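Local structure of 6-phosphogluconate dehydrogenase, NAD-binding (6SMT) at residues T12-G17 and A65-A70; L99-P104 and F175-L180; H250-S255 and L264-R269. The protein reduces imines with S-enantioselectivity, drawing on NADPH held at a Rossmann-type domain of a two-subunit enzyme. One frame throughout, in Å; residues are numbered along the deposited sequence. Where two conformers were deposited one is given.

Contact 1 (T12-G17 and A65-A70); sequences TVTVLG and AASDLA
Thr14 OG1 is gripped by one firm hydrogen bond, to the carbonyl oxygen of Ala63 of helix 60-65, and Ser67 OG, 2.7 Å from Thr14 OG1, is close enough to be a second partner, though its proton is not fixed. Both hydroxyls reach this meeting point because each stands anti to its own carbonyl carbon and beside its own backbone N. Ser67 OG also has water 2, with its oxygen 2.7 Å from OG. Two residues earlier, Thr12 turns its hydroxyl into the crowded place between N and the carbonyl carbon (chi1 52°). There OG1 accepts the amide N-H of Asp68 over 3.0 Å from Asp68 N, while water 1 joins Thr12 N to Asp68 OD2.

Beyond these side-chain bonds the backbones take over as neighbouring parallel strands of the Rossmann sheet. Thr14 N donates to Leu69 O at 2.9 Å, nearly straight (165°) and in the carbonyl plane. The same oxygen receives a CA-H contact from Val13 CA at 3.3 Å. On the face carrying Thr14 and Ala70, Leu16 CD1 rests on Ala70 CB at 3.9 Å, with Ile64 of helix 60-65 packed on both residues. The Val13 and Leu69 face is covered by Val155 of helix 146-156. Gly17 then ends the segment at the NADPH pocket, as the first glycine of what looks like a GxGxxG turn.

Hydroxyl chemistry thus holds Asp68, and probably Ser67, just before the second strand, adding side-chain hydrogen bonding to the backbone pairing where that strand enters the sheet.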
# COMPACT_ATOMS: atom_id res chain seq x y z
N THR B 12 12.65 -23.52 -28.18
CA THR B 12 12.03 -24.57 -27.36
C THR B 12 12.10 -24.13 -25.92
O THR B 12 13.16 -23.68 -25.47
CB THR B 12 12.69 -25.92 -27.54
OG1 THR B 12 14.11 -25.85 -27.35
CG2 THR B 12 12.37 -26.41 -28.94
N VAL B 13 10.93 -24.16 -25.27
CA VAL B 13 10.77 -23.80 -23.84
C VAL B 13 9.98 -24.87 -23.13
O VAL B 13 8.96 -25.35 -23.63
CB VAL B 13 10.14 -22.41 -23.66
CG1 VAL B 13 10.26 -21.99 -22.20
CG2 VAL B 13 10.77 -21.37 -24.59
N THR B 14 10.41 -25.23 -21.94
CA THR B 14 9.66 -26.10 -21.04
C THR B 14 9.17 -25.28 -19.86
O THR B 14 9.94 -24.45 -19.33
CB THR B 14 10.46 -27.27 -20.52
OG1 THR B 14 10.69 -28.12 -21.66
CG2 THR B 14 9.76 -28.09 -19.47
N VAL B 15 7.92 -25.43 -19.47
CA VAL B 15 7.39 -24.88 -18.20
C VAL B 15 7.11 -26.04 -17.28
O VAL B 15 6.33 -26.92 -17.61
CB VAL B 15 6.15 -24.00 -18.41
CG1 VAL B 15 5.72 -23.42 -17.09
CG2 VAL B 15 6.42 -22.89 -19.40
N LEU B 16 7.69 -26.04 -16.10
CA LEU B 16 7.46 -26.99 -14.99
C LEU B 16 6.70 -26.23 -13.91
O LEU B 16 7.25 -25.29 -13.32
CB LEU B 16 8.75 -27.60 -14.47
CG LEU B 16 9.59 -28.31 -15.52
CD1 LEU B 16 10.75 -27.50 -16.00
CD2 LEU B 16 10.11 -29.69 -15.07
N GLY B 17 5.48 -26.65 -13.66
CA GLY B 17 4.58 -26.04 -12.72
C GLY B 17 3.45 -25.34 -13.43
O GLY B 17 3.68 -24.41 -14.23
N ALA B 65 14.57 -32.27 -20.85
CA ALA B 65 15.34 -32.71 -22.03
C ALA B 65 14.72 -32.30 -23.34
O ALA B 65 15.44 -32.30 -24.37
CB ALA B 65 15.48 -34.23 -21.97
N ALA B 66 13.44 -31.90 -23.37
CA ALA B 66 12.74 -31.52 -24.60
C ALA B 66 13.18 -30.15 -25.12
O ALA B 66 12.92 -29.83 -26.29
CB ALA B 66 11.29 -31.55 -24.37
N SER B 67 13.77 -29.29 -24.28
CA SER B 67 13.96 -27.88 -24.60
C SER B 67 15.33 -27.31 -24.25
O SER B 67 16.00 -27.80 -23.36
CB SER B 67 12.88 -27.04 -23.90
OG SER B 67 11.55 -27.53 -24.12
N ASP B 68 15.64 -26.20 -24.85
CA ASP B 68 16.90 -25.49 -24.54
C ASP B 68 16.77 -24.70 -23.24
O ASP B 68 17.79 -24.51 -22.57
CB ASP B 68 17.27 -24.54 -25.66
CG ASP B 68 17.62 -25.26 -26.96
OD1 ASP B 68 18.05 -26.41 -26.88
OD2 ASP B 68 17.51 -24.60 -27.98
N LEU B 69 15.56 -24.38 -22.82
CA LEU B 69 15.26 -23.46 -21.70
C LEU B 69 14.14 -24.03 -20.91
O LEU B 69 13.11 -24.36 -21.51
CB LEU B 69 14.88 -22.10 -22.28
CG LEU B 69 14.49 -21.02 -21.29
CD1 LEU B 69 15.69 -20.66 -20.42
CD2 LEU B 69 14.00 -19.77 -21.98
N ALA B 70 14.28 -24.14 -19.60
CA ALA B 70 13.28 -24.66 -18.68
C ALA B 70 12.93 -23.59 -17.62
O ALA B 70 13.87 -23.07 -17.03
CB ALA B 70 13.67 -25.92 -17.99
O HOH W 1 15.54 -22.77 -28.36
O HOH W 2 9.67 -27.72 -26.04

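Contact 2 (L99-P104 and F175-L180); sequences LSSDTP and FDMALL. With NDP (NADPH dihydro-nicotinamide-adenine-dinucleotide phosphate), chain L.
This is a buried interdomain contact: the loop after strand 95-98 of the nucleotide-binding domain leans on helix 171-199, the long helix leading into the C-terminal domain. Ser101 carries it. With OG anti to its backbone N (chi1 -175°), the hydroxyl donates to Asp176 OD2, 2.7 Å from OG, approaching from above the carboxylate plane by 40°. This bond would tend to stabilise a charged carboxylate, and water 3, 2.7 Å from Asp176 OD2 and also close to Asp102 O, may add to the effect. Leu180 CD1 presses against the same hydroxyl, 3.3 Å from Ser101 OG, and Leu180 in turn lines the pocket of the bound 2-ethylhexanol. From its backbone Ser101 holds the cofactor: Ser101 N donates to O3D of NADPH at 2.8 Å. The loop is therefore a cofactor-binding strand-to-helix connection of the Rossmann fold, and Thr103 N-caps the helix that follows through a bond from Arg106 N to its OG1. Asp102 OD1 takes the amide of Thr103 with its anti lone pair. Met177, bent at chi2 and chi3, brings its CE to 3.4 Å from Asp102 O, while its side chain crosses Pro104 obliquely, CG lying 4.0 Å from Pro104 CD.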
# COMPACT_ATOMS: atom_id res chain seq x y z
N LEU B 99 11.59 -19.45 -11.35
CA LEU B 99 10.58 -18.37 -11.26
C LEU B 99 9.68 -18.69 -10.09
O LEU B 99 8.44 -18.56 -10.19
CB LEU B 99 9.80 -18.23 -12.59
CG LEU B 99 10.63 -17.79 -13.76
CD1 LEU B 99 9.74 -17.84 -15.02
CD2 LEU B 99 11.22 -16.42 -13.60
N SER B 100 10.20 -19.08 -8.96
CA SER B 100 9.45 -19.52 -7.79
C SER B 100 9.90 -18.69 -6.60
O SER B 100 11.12 -18.70 -6.27
CB SER B 100 9.69 -21.02 -7.54
OG SER B 100 9.31 -21.77 -8.73
N SER B 101 9.01 -17.96 -5.95
CA SER B 101 9.45 -16.96 -4.96
C SER B 101 10.06 -17.60 -3.71
O SER B 101 9.37 -18.45 -3.10
CB SER B 101 8.22 -16.07 -4.65
OG SER B 101 8.64 -15.01 -3.78
N ASP B 102 11.25 -17.23 -3.34
CA ASP B 102 11.92 -17.71 -2.13
C ASP B 102 13.11 -16.79 -1.86
O ASP B 102 13.27 -15.74 -2.52
CB ASP B 102 12.36 -19.19 -2.30
CG ASP B 102 12.33 -20.04 -1.05
OD1 ASP B 102 12.70 -19.50 0.05
OD2 ASP B 102 11.96 -21.25 -1.15
N THR B 103 13.90 -17.13 -0.81
CA THR B 103 14.94 -16.21 -0.33
C THR B 103 16.16 -16.20 -1.24
O THR B 103 16.40 -17.08 -2.08
CB THR B 103 15.39 -16.60 1.05
OG1 THR B 103 16.06 -17.87 0.94
CG2 THR B 103 14.22 -16.69 1.98
N PRO B 104 16.98 -15.14 -1.14
CA PRO B 104 18.22 -15.09 -1.89
C PRO B 104 19.11 -16.33 -1.70
O PRO B 104 19.67 -16.82 -2.66
CB PRO B 104 18.87 -13.79 -1.38
CG PRO B 104 17.67 -12.95 -1.01
CD PRO B 104 16.64 -13.88 -0.46
N PHE B 175 15.46 -8.26 -4.42
CA PHE B 175 14.41 -7.32 -4.78
C PHE B 175 13.03 -7.89 -4.45
O PHE B 175 12.14 -7.16 -3.97
CB PHE B 175 14.46 -7.02 -6.29
CG PHE B 175 15.53 -6.04 -6.72
CD1 PHE B 175 16.87 -6.38 -6.86
CD2 PHE B 175 15.18 -4.74 -7.01
CE1 PHE B 175 17.83 -5.43 -7.22
CE2 PHE B 175 16.16 -3.80 -7.33
CZ PHE B 175 17.43 -4.16 -7.52
N ASP B 176 12.78 -9.15 -4.77
CA ASP B 176 11.45 -9.77 -4.52
C ASP B 176 11.12 -9.62 -3.05
O ASP B 176 9.95 -9.36 -2.69
CB ASP B 176 11.50 -11.23 -4.96
CG ASP B 176 10.17 -11.90 -5.25
OD1 ASP B 176 9.24 -11.19 -5.71
OD2 ASP B 176 10.13 -13.19 -5.18
N MET B 177 12.06 -9.91 -2.15
CA MET B 177 11.74 -9.84 -0.71
C MET B 177 11.29 -8.43 -0.34
O MET B 177 10.33 -8.26 0.44
CB MET B 177 12.94 -10.18 0.18
CG MET B 177 13.44 -11.62 0.11
SD MET B 177 12.30 -12.96 0.50
CE MET B 177 11.51 -13.24 -1.09
N ALA B 178 11.93 -7.42 -0.88
CA ALA B 178 11.53 -6.02 -0.59
C ALA B 178 10.18 -5.69 -1.21
O ALA B 178 9.26 -5.08 -0.57
CB ALA B 178 12.61 -5.05 -1.07
N LEU B 179 9.99 -6.01 -2.47
CA LEU B 179 8.82 -5.59 -3.23
C LEU B 179 7.59 -6.37 -2.76
O LEU B 179 6.46 -5.81 -2.64
CB LEU B 179 9.07 -5.81 -4.70
CG LEU B 179 10.20 -4.93 -5.27
CD1 LEU B 179 10.56 -5.47 -6.65
CD2 LEU B 179 9.80 -3.48 -5.35
N LEU B 180 7.71 -7.65 -2.44
CA LEU B 180 6.55 -8.39 -1.93
C LEU B 180 6.19 -7.95 -0.53
O LEU B 180 5.03 -8.06 -0.12
CB LEU B 180 6.93 -9.86 -1.89
CG LEU B 180 7.03 -10.52 -3.26
CD1 LEU B 180 7.45 -11.99 -3.07
CD2 LEU B 180 5.77 -10.45 -4.09
PA NDP L . 1.54 -21.73 -6.26
O1A NDP L . 2.55 -20.80 -5.64
O2A NDP L . 0.25 -22.02 -5.57
O5B NDP L . 2.28 -23.08 -6.64
C5B NDP L . 1.48 -24.11 -7.25
C4B NDP L . 2.37 -24.93 -8.15
O4B NDP L . 3.45 -25.54 -7.39
C3B NDP L . 1.60 -26.11 -8.78
O3B NDP L . 2.12 -26.41 -10.06
C2B NDP L . 1.90 -27.22 -7.80
O2B NDP L . 1.80 -28.56 -8.26
C1B NDP L . 3.38 -26.94 -7.59
N9A NDP L . 3.97 -27.61 -6.43
C8A NDP L . 3.73 -27.36 -5.10
N7A NDP L . 4.45 -28.13 -4.31
C5A NDP L . 5.18 -28.94 -5.16
C6A NDP L . 6.09 -30.01 -4.95
N6A NDP L . 6.52 -30.40 -3.76
N1A NDP L . 6.60 -30.61 -6.05
C2A NDP L . 6.22 -30.21 -7.27
N3A NDP L . 5.35 -29.24 -7.58
C4A NDP L . 4.85 -28.66 -6.48
O3 NDP L . 1.11 -21.27 -7.74
PN NDP L . 1.16 -20.01 -8.65
O1N NDP L . 1.02 -20.47 -10.03
O2N NDP L . 0.18 -19.00 -8.16
O5D NDP L . 2.60 -19.34 -8.40
C5D NDP L . 3.79 -20.00 -8.81
C4D NDP L . 4.95 -19.13 -8.37
O4D NDP L . 4.84 -17.87 -9.08
C3D NDP L . 5.01 -18.80 -6.88
O3D NDP L . 6.34 -18.85 -6.36
C2D NDP L . 4.49 -17.37 -6.83
O2D NDP L . 4.95 -16.58 -5.74
C1D NDP L . 4.92 -16.79 -8.15
N1N NDP L . 4.06 -15.71 -8.65
C2N NDP L . 2.71 -15.90 -8.77
C3N NDP L . 1.88 -14.89 -9.14
C7N NDP L . 0.42 -15.08 -9.27
O7N NDP L . -0.24 -14.05 -9.57
N7N NDP L . -0.16 -16.25 -9.12
C4N NDP L . 2.40 -13.57 -9.38
C5N NDP L . 3.84 -13.43 -9.29
C6N NDP L . 4.61 -14.45 -8.98
P2B NDP L . 0.31 -29.21 -8.27
O1X NDP L . 0.60 -30.73 -8.47
O2X NDP L . -0.29 -28.96 -6.88
O3X NDP L . -0.52 -28.61 -9.33
O HOH W 3 12.40 -14.65 -4.88

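Contact 3 (H250-S255 and L264-R269); sequences HLIAAS and LLEAFR
Ile252 and Leu265 slide past each other in opposite directions, Ile252 CG1 coming to 3.7 Å from Leu265 CB. Ile252 CG1 and Leu265 CG both stand anti to the carbonyl carbon, beside the backbone N. Leu251 meets Leu265 quite differently, crossing it at about a right angle: Leu251 CB faces Leu265 CD1 at 3.9 Å, and Leu251 CD1 lies 4.0 Å from Leu265 CD2. Leu265 is therefore touched by two neighbouring residues of 250-255, with one methyl for each end of Leu251. The pair forms an antiparallel helical hairpin in the C-terminal domain; over these segments the axes run at 156° and approach to 9.7 Å. Beyond Leu265 the tip of Ile252 carries on across the second helix, its CD1 reaching 3.9 Å from Arg269 CD, with the two chains roughly perpendicular. Arg269 leaves its helix with CG anti to the backbone N and is bent at chi3 (61°); its aliphatic part lies against Ile252 CD1 while NH1 goes to a salt bridge with Asp273. Glu266 CG adds a lesser contact to Ile252 CD1 at 4.2 Å. Leu265 also packs on His192 of helix 171-199 and on Asp181 of the second subunit.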
# COMPACT_ATOMS: atom_id res chain seq x y z
N HIS B 250 -6.53 6.53 16.59
CA HIS B 250 -7.91 6.56 16.09
C HIS B 250 -8.24 5.35 15.26
O HIS B 250 -9.29 4.74 15.39
CB HIS B 250 -8.13 7.85 15.31
CG HIS B 250 -7.77 9.08 15.97
ND1 HIS B 250 -7.36 10.19 15.25
CD2 HIS B 250 -7.64 9.41 17.28
CE1 HIS B 250 -7.00 11.11 16.08
NE2 HIS B 250 -7.18 10.67 17.38
N LEU B 251 -7.29 5.00 14.33
CA LEU B 251 -7.45 3.85 13.47
C LEU B 251 -7.61 2.57 14.28
O LEU B 251 -8.45 1.76 13.90
CB LEU B 251 -6.31 3.80 12.46
CG LEU B 251 -6.02 5.11 11.67
CD1 LEU B 251 -4.87 4.86 10.71
CD2 LEU B 251 -7.24 5.53 10.87
N ILE B 252 -6.73 2.39 15.28
CA ILE B 252 -6.83 1.19 16.14
C ILE B 252 -8.16 1.14 16.96
O ILE B 252 -8.78 0.07 16.94
CB ILE B 252 -5.61 1.19 17.02
CG1 ILE B 252 -4.36 0.89 16.21
CG2 ILE B 252 -5.81 0.15 18.14
CD1 ILE B 252 -3.05 1.25 16.89
N ALA B 253 -8.56 2.23 17.44
CA ALA B 253 -9.88 2.34 18.14
C ALA B 253 -11.01 1.98 17.19
O ALA B 253 -11.94 1.20 17.50
CB ALA B 253 -10.04 3.68 18.70
N ALA B 254 -10.99 2.52 15.96
CA ALA B 254 -12.05 2.17 15.00
C ALA B 254 -12.05 0.72 14.65
O ALA B 254 -13.15 0.09 14.44
CB ALA B 254 -11.87 3.08 13.79
N SER B 255 -10.88 0.06 14.54
CA SER B 255 -10.80 -1.36 14.21
C SER B 255 -11.49 -2.14 15.35
O SER B 255 -12.28 -3.04 15.07
CB SER B 255 -9.36 -1.74 13.97
OG SER B 255 -9.21 -3.09 13.65
N LEU B 264 -1.77 -5.09 12.34
CA LEU B 264 -0.81 -4.37 11.52
C LEU B 264 -0.65 -2.95 12.04
O LEU B 264 0.47 -2.45 12.21
CB LEU B 264 -1.15 -4.39 10.02
CG LEU B 264 -0.60 -5.63 9.26
CD1 LEU B 264 -1.50 -6.75 9.55
CD2 LEU B 264 -0.40 -5.38 7.81
N LEU B 265 -1.75 -2.26 12.33
CA LEU B 265 -1.65 -0.89 12.84
C LEU B 265 -1.00 -0.84 14.22
O LEU B 265 -0.31 0.14 14.53
CB LEU B 265 -3.03 -0.22 12.92
CG LEU B 265 -3.69 0.06 11.57
CD1 LEU B 265 -5.20 0.17 11.77
CD2 LEU B 265 -3.09 1.28 10.97
N GLU B 266 -1.23 -1.87 15.05
CA GLU B 266 -0.59 -1.93 16.39
C GLU B 266 0.91 -1.98 16.24
O GLU B 266 1.61 -1.39 17.05
CB GLU B 266 -1.18 -3.09 17.20
CG GLU B 266 -2.60 -2.85 17.63
CD GLU B 266 -3.35 -4.06 18.16
OE1 GLU B 266 -2.96 -5.20 17.85
OE2 GLU B 266 -4.36 -3.83 18.87
N ALA B 267 1.42 -2.78 15.29
CA ALA B 267 2.85 -2.89 15.03
C ALA B 267 3.40 -1.55 14.54
O ALA B 267 4.42 -1.05 15.03
CB ALA B 267 3.17 -4.01 14.06
N PHE B 268 2.64 -0.89 13.65
CA PHE B 268 3.08 0.43 13.18
C PHE B 268 3.13 1.46 14.31
O PHE B 268 4.06 2.25 14.38
CB PHE B 268 2.15 0.87 12.03
CG PHE B 268 2.60 2.12 11.32
CD1 PHE B 268 3.79 2.17 10.60
CD2 PHE B 268 1.80 3.25 11.37
CE1 PHE B 268 4.18 3.33 9.96
CE2 PHE B 268 2.19 4.38 10.70
CZ PHE B 268 3.35 4.43 10.01
N ARG B 269 2.12 1.47 15.13
CA ARG B 269 2.10 2.37 16.29
C ARG B 269 3.37 2.20 17.12
O ARG B 269 3.96 3.20 17.56
CB ARG B 269 0.86 2.16 17.12
CG ARG B 269 0.82 3.11 18.30
CD ARG B 269 -0.35 2.85 19.25
NE ARG B 269 -0.19 1.50 19.77
CZ ARG B 269 0.28 1.31 21.02
NH1 ARG B 269 0.62 2.38 21.74
NH2 ARG B 269 0.42 0.09 21.50

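The three contacts follow one another along the chain without overlapping. Contact 1 joins strands 12-16 and 69-72 of the Rossmann sheet; strand 95-98, next to 69-72, leads into the loop of contact 2, the two contacts' centres lying about 22 Å apart. After the remaining strands, helix 171-199, the partner of that loop, takes the chain into the C-terminal domain, where contact 3 lies, centre to centre, about 28 Å from contact 2 and about 48 Å from contact 1, across the chain's centre. In the dimer, His250 of contact 3 packs on Ser101 of the second subunit. Each NADPH is held by one subunit's Rossmann domain and by Ser238 and Ser243 of the other.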